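Local coordinates for protein Non-reducing end alpha-L-arabinofuranosidase BoGH43B (Bacteroides ovatus, PDB 5JOZ) that removes terminal non-reducing alpha-L-arabinofuranoside residues from the branches of xyloglucan, converting its S units to X units during periplasmic breakdown of the polysaccharide, at residues G145-G150 / Y187-A192; N122-P127 / E161-V166. All coordinates share one frame; numbering follows the deposited sequence.

Contact 1 (G145-G150 / Y187-A192); sequences GSFLLG and YYIMSA
Apolar contact between F147 and the pair I189 and S191 carries nearly all of this meeting, and no hydrogen bond crosses it. The aromatic ring lies obliquely to both partners. Its CD2 meets the methyl CG2 of I189 at 4.1 Å, while farther round the ring CZ comes to 3.6 Å from CB of S191. The F147 and I189 side chains run past one another in opposite senses, each growing from its own strand. With CG2 of I189 anti to the backbone N, that methyl is turned to the ring, and the isoleucine also touches V166 and Y214.

The wider setting is the five-bladed beta-propeller of family 43 glycoside hydrolases. Strand 146-152 is the third of one four-stranded blade and strand 186-193 the second of the next, so the contact packs one blade against its neighbour. The CA atoms of F147 and I189, nearest across the two segments, lie 8.9 Å apart, a spacing spanned by side chains rather than by backbone pairing. P178, on strand 176-183, the innermost of that neighbouring blade, also touches F147, whose side chain is about 7 Å from that of E176, the inferred proton donor.

One polar group joins the apolar surface. The hydroxyl OG of S191 sits 3.7 Å from CZ of F147, brought beside the ring by a chi1 of 59° that places it between the backbone N and the carbonyl carbon. Replacing F147 with alanine would probably open a gap between the blades, leaving I189 CG2 and S191 CB without the ring atoms they touch. Backbone bonds from F147 to V166 and A167 tie its strand to the outer edge of its own blade.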
loop_
_atom_site.group_PDB
_atom_site.type_symbol
_atom_site.label_atom_id
_atom_site.label_comp_id
_atom_site.label_asym_id
_atom_site.label_seq_id
_atom_site.Cartn_x
_atom_site.Cartn_y
_atom_site.Cartn_z
ATOM N N GLY A 145 -13.136 -9.200 20.087
ATOM C CA GLY A 145 -14.466 -9.107 19.480
ATOM C C GLY A 145 -15.270 -7.839 19.753
ATOM O O GLY A 145 -16.346 -7.676 19.179
ATOM N N SER A 146 -14.758 -6.935 20.593
ATOM C CA SER A 146 -15.499 -5.744 21.030
ATOM C C SER A 146 -14.918 -4.451 20.472
ATOM O O SER A 146 -13.763 -4.432 20.044
ATOM C CB SER A 146 -15.519 -5.694 22.551
ATOM O OG SER A 146 -16.170 -6.846 23.074
ATOM N N PHE A 147 -15.722 -3.379 20.469
ATOM C CA PHE A 147 -15.257 -2.047 20.035
ATOM C C PHE A 147 -15.212 -1.081 21.217
ATOM O O PHE A 147 -16.152 -1.041 22.004
ATOM C CB PHE A 147 -16.154 -1.469 18.944
ATOM C CG PHE A 147 -16.181 -2.286 17.693
ATOM C CD1 PHE A 147 -15.000 -2.574 17.012
ATOM C CD2 PHE A 147 -17.380 -2.765 17.183
ATOM C CE1 PHE A 147 -15.009 -3.341 15.854
ATOM C CE2 PHE A 147 -17.401 -3.531 16.019
ATOM C CZ PHE A 147 -16.213 -3.819 15.356
ATOM N N LEU A 148 -14.128 -0.309 21.316
ATOM C CA LEU A 148 -13.875 0.585 22.453
ATOM C C LEU A 148 -13.932 2.019 21.997
ATOM O O LEU A 148 -13.272 2.381 21.030
ATOM C CB LEU A 148 -12.495 0.321 23.044
ATOM C CG LEU A 148 -12.205 -1.116 23.459
ATOM C CD1 LEU A 148 -10.767 -1.234 23.943
ATOM C CD2 LEU A 148 -13.185 -1.605 24.514
ATOM N N LEU A 149 -14.716 2.835 22.686
ATOM C CA LEU A 149 -14.805 4.259 22.395
ATOM C C LEU A 149 -14.194 5.058 23.549
ATOM O O LEU A 149 -14.301 4.659 24.708
ATOM C CB LEU A 149 -16.262 4.669 22.196
ATOM C CG LEU A 149 -16.494 6.054 21.586
ATOM C CD1 LEU A 149 -16.010 6.140 20.135
ATOM C CD2 LEU A 149 -17.976 6.394 21.674
ATOM N N GLY A 150 -13.568 6.182 23.209
ATOM C CA GLY A 150 -12.973 7.116 24.170
ATOM C C GLY A 150 -12.910 8.514 23.561
ATOM O O GLY A 150 -13.247 8.703 22.385
ATOM N N TYR A 187 -25.564 7.850 16.042
ATOM C CA TYR A 187 -24.132 7.574 15.960
ATOM C C TYR A 187 -24.003 6.187 15.355
ATOM O O TYR A 187 -24.695 5.272 15.794
ATOM C CB TYR A 187 -23.479 7.595 17.343
ATOM C CG TYR A 187 -23.487 8.955 17.979
ATOM C CD1 TYR A 187 -24.562 9.377 18.763
ATOM C CD2 TYR A 187 -22.432 9.835 17.782
ATOM C CE1 TYR A 187 -24.572 10.639 19.342
ATOM C CE2 TYR A 187 -22.429 11.091 18.357
ATOM C CZ TYR A 187 -23.501 11.485 19.138
ATOM O OH TYR A 187 -23.495 12.734 19.685
ATOM N N TYR A 188 -23.134 6.042 14.349
ATOM C CA TYR A 188 -22.962 4.791 13.623
ATOM C C TYR A 188 -21.560 4.270 13.795
ATOM O O TYR A 188 -20.600 5.033 13.715
ATOM C CB TYR A 188 -23.182 4.986 12.122
ATOM C CG TYR A 188 -24.596 5.255 11.699
ATOM C CD1 TYR A 188 -25.117 6.541 11.738
ATOM C CD2 TYR A 188 -25.404 4.236 11.208
ATOM C CE1 TYR A 188 -26.409 6.801 11.322
ATOM C CE2 TYR A 188 -26.697 4.488 10.791
ATOM C CZ TYR A 188 -27.193 5.772 10.854
ATOM O OH TYR A 188 -28.474 6.035 10.459
ATOM N N ILE A 189 -21.456 2.963 14.003
ATOM C CA ILE A 189 -20.201 2.233 13.974
ATOM C C ILE A 189 -20.287 1.301 12.773
ATOM O O ILE A 189 -21.093 0.372 12.760
ATOM C CB ILE A 189 -19.964 1.420 15.268
ATOM C CG1 ILE A 189 -19.688 2.376 16.431
ATOM C CG2 ILE A 189 -18.790 0.448 15.099
ATOM C CD1 ILE A 189 -19.650 1.710 17.793
ATOM N N MET A 190 -19.464 1.577 11.761
ATOM C CA MET A 190 -19.376 0.758 10.560
ATOM C C MET A 190 -18.060 0.007 10.673
ATOM O O MET A 190 -17.044 0.584 11.044
ATOM C CB MET A 190 -19.397 1.651 9.319
ATOM C CG MET A 190 -19.547 0.906 7.990
ATOM S SD MET A 190 -19.451 1.987 6.539
ATOM C CE MET A 190 -17.726 2.474 6.591
ATOM N N SER A 191 -18.069 -1.277 10.354
ATOM C CA SER A 191 -16.891 -2.110 10.586
ATOM C C SER A 191 -16.813 -3.258 9.587
ATOM O O SER A 191 -17.741 -3.499 8.819
ATOM C CB SER A 191 -16.938 -2.648 12.019
ATOM O OG SER A 191 -18.119 -3.403 12.221
ATOM N N ALA A 192 -15.687 -3.954 9.624
ATOM C CA ALA A 192 -15.401 -5.075 8.746
ATOM C C ALA A 192 -15.398 -6.380 9.544
ATOM O O ALA A 192 -15.015 -6.383 10.711
ATOM C CB ALA A 192 -14.053 -4.862 8.070
#

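Contact 2 (N122-P127 / E161-V166)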
loop_
_atom_site.group_PDB
_atom_site.type_symbol
_atom_site.label_atom_id
_atom_site.label_comp_id
_atom_site.label_asym_id
_atom_site.label_seq_id
_atom_site.Cartn_x
_atom_site.Cartn_y
_atom_site.Cartn_z
ATOM N N ASN A 122 -1.305 2.480 23.380
ATOM C CA ASN A 122 -1.868 1.127 23.278
ATOM C C ASN A 122 -1.481 0.479 21.947
ATOM O O ASN A 122 -0.920 1.141 21.063
ATOM C CB ASN A 122 -3.397 1.125 23.509
ATOM C CG ASN A 122 -4.165 1.984 22.510
ATOM O OD1 ASN A 122 -4.270 1.658 21.326
ATOM N ND2 ASN A 122 -4.760 3.060 23.003
ATOM N N TRP A 123 -1.786 -0.809 21.820
ATOM C CA TRP A 123 -1.410 -1.600 20.650
ATOM C C TRP A 123 -2.636 -2.076 19.842
ATOM O O TRP A 123 -2.576 -3.098 19.151
ATOM C CB TRP A 123 -0.554 -2.780 21.114
ATOM C CG TRP A 123 0.782 -2.351 21.648
ATOM C CD1 TRP A 123 1.064 -1.952 22.922
ATOM C CD2 TRP A 123 2.009 -2.255 20.916
ATOM N NE1 TRP A 123 2.392 -1.621 23.032
ATOM C CE2 TRP A 123 2.998 -1.798 21.816
ATOM C CE3 TRP A 123 2.368 -2.511 19.587
ATOM C CZ2 TRP A 123 4.331 -1.595 21.432
ATOM C CZ3 TRP A 123 3.693 -2.308 19.202
ATOM C CH2 TRP A 123 4.658 -1.855 20.122
ATOM N N TYR A 124 -3.744 -1.334 19.904
ATOM C CA TYR A 124 -4.948 -1.749 19.185
ATOM C C TYR A 124 -4.768 -1.570 17.673
ATOM O O TYR A 124 -4.182 -0.587 17.211
ATOM C CB TYR A 124 -6.183 -1.001 19.689
ATOM C CG TYR A 124 -6.532 -1.292 21.147
ATOM C CD1 TYR A 124 -6.703 -2.604 21.600
ATOM C CD2 TYR A 124 -6.711 -0.259 22.066
ATOM C CE1 TYR A 124 -7.020 -2.874 22.926
ATOM C CE2 TYR A 124 -7.033 -0.523 23.398
ATOM C CZ TYR A 124 -7.190 -1.827 23.820
ATOM O OH TYR A 124 -7.513 -2.089 25.132
ATOM N N VAL A 125 -5.228 -2.555 16.913
ATOM C CA VAL A 125 -5.225 -2.485 15.456
ATOM C C VAL A 125 -6.397 -1.612 15.016
ATOM O O VAL A 125 -7.393 -1.497 15.737
ATOM C CB VAL A 125 -5.285 -3.909 14.830
ATOM C CG1 VAL A 125 -6.687 -4.524 14.907
ATOM C CG2 VAL A 125 -4.765 -3.897 13.397
ATOM N N ASP A 126 -6.266 -0.985 13.852
ATOM C CA ASP A 126 -7.347 -0.223 13.235
ATOM C C ASP A 126 -7.928 0.883 14.120
ATOM O O ASP A 126 -9.142 0.999 14.262
ATOM C CB ASP A 126 -8.461 -1.185 12.777
ATOM C CG ASP A 126 -7.978 -2.200 11.752
ATOM O OD1 ASP A 126 -6.833 -2.069 11.275
ATOM O OD2 ASP A 126 -8.759 -3.119 11.416
ATOM N N PRO A 127 -7.060 1.713 14.716
ATOM C CA PRO A 127 -7.596 2.835 15.475
ATOM C C PRO A 127 -8.257 3.819 14.528
ATOM O O PRO A 127 -7.711 4.097 13.469
ATOM C CB PRO A 127 -6.345 3.462 16.097
ATOM C CG PRO A 127 -5.252 3.133 15.127
ATOM C CD PRO A 127 -5.590 1.760 14.625
ATOM N N GLU A 161 -11.698 11.374 28.160
ATOM C CA GLU A 161 -12.678 10.348 28.572
ATOM C C GLU A 161 -12.079 9.004 28.171
ATOM O O GLU A 161 -11.756 8.793 27.001
ATOM C CB GLU A 161 -14.062 10.550 27.918
ATOM C CG GLU A 161 -14.618 11.977 28.011
ATOM C CD GLU A 161 -16.054 12.145 27.493
ATOM O OE1 GLU A 161 -16.307 13.168 26.807
ATOM O OE2 GLU A 161 -16.931 11.285 27.783
ATOM N N ALA A 162 -11.923 8.101 29.135
ATOM C CA ALA A 162 -11.205 6.850 28.903
ATOM C C ALA A 162 -11.980 5.867 28.045
ATOM O O ALA A 162 -13.207 5.921 27.960
ATOM C CB ALA A 162 -10.838 6.195 30.216
ATOM N N LEU A 163 -11.225 4.961 27.431
ATOM C CA LEU A 163 -11.767 3.882 26.631
ATOM C C LEU A 163 -12.749 3.041 27.420
ATOM O O LEU A 163 -12.466 2.682 28.556
ATOM C CB LEU A 163 -10.649 2.946 26.160
ATOM C CG LEU A 163 -9.576 3.482 25.224
ATOM C CD1 LEU A 163 -8.674 2.333 24.813
ATOM C CD2 LEU A 163 -10.188 4.149 24.006
ATOM N N ARG A 164 -13.887 2.718 26.806
ATOM C CA ARG A 164 -14.781 1.678 27.319
ATOM C C ARG A 164 -15.504 0.947 26.183
ATOM O O ARG A 164 -15.707 1.511 25.102
ATOM C CB ARG A 164 -15.790 2.281 28.293
ATOM C CG ARG A 164 -16.913 3.088 27.656
ATOM C CD ARG A 164 -17.461 4.127 28.626
ATOM N NE ARG A 164 -16.542 5.260 28.751
ATOM C CZ ARG A 164 -16.555 6.167 29.729
ATOM N NH1 ARG A 164 -17.450 6.111 30.721
ATOM N NH2 ARG A 164 -15.652 7.148 29.713
ATOM N N LYS A 165 -15.893 -0.301 26.447
ATOM C CA LYS A 165 -16.693 -1.097 25.508
ATOM C C LYS A 165 -18.065 -0.437 25.276
ATOM O O LYS A 165 -18.792 -0.131 26.235
ATOM C CB LYS A 165 -16.850 -2.536 26.025
ATOM C CG LYS A 165 -17.703 -3.482 25.176
ATOM C CD LYS A 165 -17.712 -4.888 25.793
ATOM C CE LYS A 165 -18.886 -5.760 25.348
ATOM N NZ LYS A 165 -18.666 -6.436 24.035
ATOM N N VAL A 166 -18.376 -0.192 24.002
ATOM C CA VAL A 166 -19.670 0.367 23.582
ATOM C C VAL A 166 -20.486 -0.573 22.681
ATOM O O VAL A 166 -21.705 -0.457 22.616
ATOM C CB VAL A 166 -19.503 1.731 22.862
ATOM C CG1 VAL A 166 -18.850 2.741 23.780
ATOM C CG2 VAL A 166 -18.705 1.607 21.558
#
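The loop that leads into the innermost strand of a propeller blade meets the outermost strand of that same blade where Y124 touches L163. Segment 122-127 precedes strand 128-132, and segment 161-166 lies on strand 159-168, so the contact joins the loop entering the first strand to the last strand of the same blade. The methyl CD1 of L163 approaches the rim of the tyrosine ring, close to the ring plane, and stands 3.6 Å from CE2. Both side chains put CG anti to their own carbonyl carbon, and they pass each other in opposite directions. A fully extended chi2 of -175° carries CD1 of the leucine out to the ring edge. N122 adds a looser touch, its amide ND2 lying 4.4 Å from that same methyl. F138, on strand 135-141, is touched by both N122 and L163 and so is shared by the two sides.

Polar bonds stay on their own sides. Within the loop, Y124 N gives a weak bond of 3.4 Å to OD1 of N122, the link of an Asx turn. On the strand, R164 folds back so that NH2 donates to A162 O at 3.2 Å. It meets a lone pair in the carbonyl plane, although the oxygen is 23° out of the guanidinium plane. W211 offers the same arginine a cation-pi partner.

Two residues beyond Y124 comes D126, the aspartate inferred to tune and orient the proton donor E176; its OD2 accepts a bond from G177 N. Since carbon meets carbon at the tyrosine edge, the contact has little directional demand: the leucine methyl adds apolar surface to the packing of this part of the D126 loop, alongside L148 and S140, while the loop's hydrogen bonds are made elsewhere.

From the N terminus the chain passes through 122-127, 145-150, 161-166 and 187-192, taking the two contacts alternately. Contact 2 closes its loop at 161-166, after contact 1 has opened at 145-150; contact 1 closes only at 187-192, so the loops cross. Contact 2 stays within a single blade, whereas contact 1 reaches the following one. Their shared ground is the pair of neighbouring strands 146-152 and 159-168, where L149 O lies 2.9 Å from R164 N and S146 OG 2.7 Å from K165 NZ, both probable hydrogen bonds. L148 CD1 also packs against Y124 OH, joining the entry loop to the third strand.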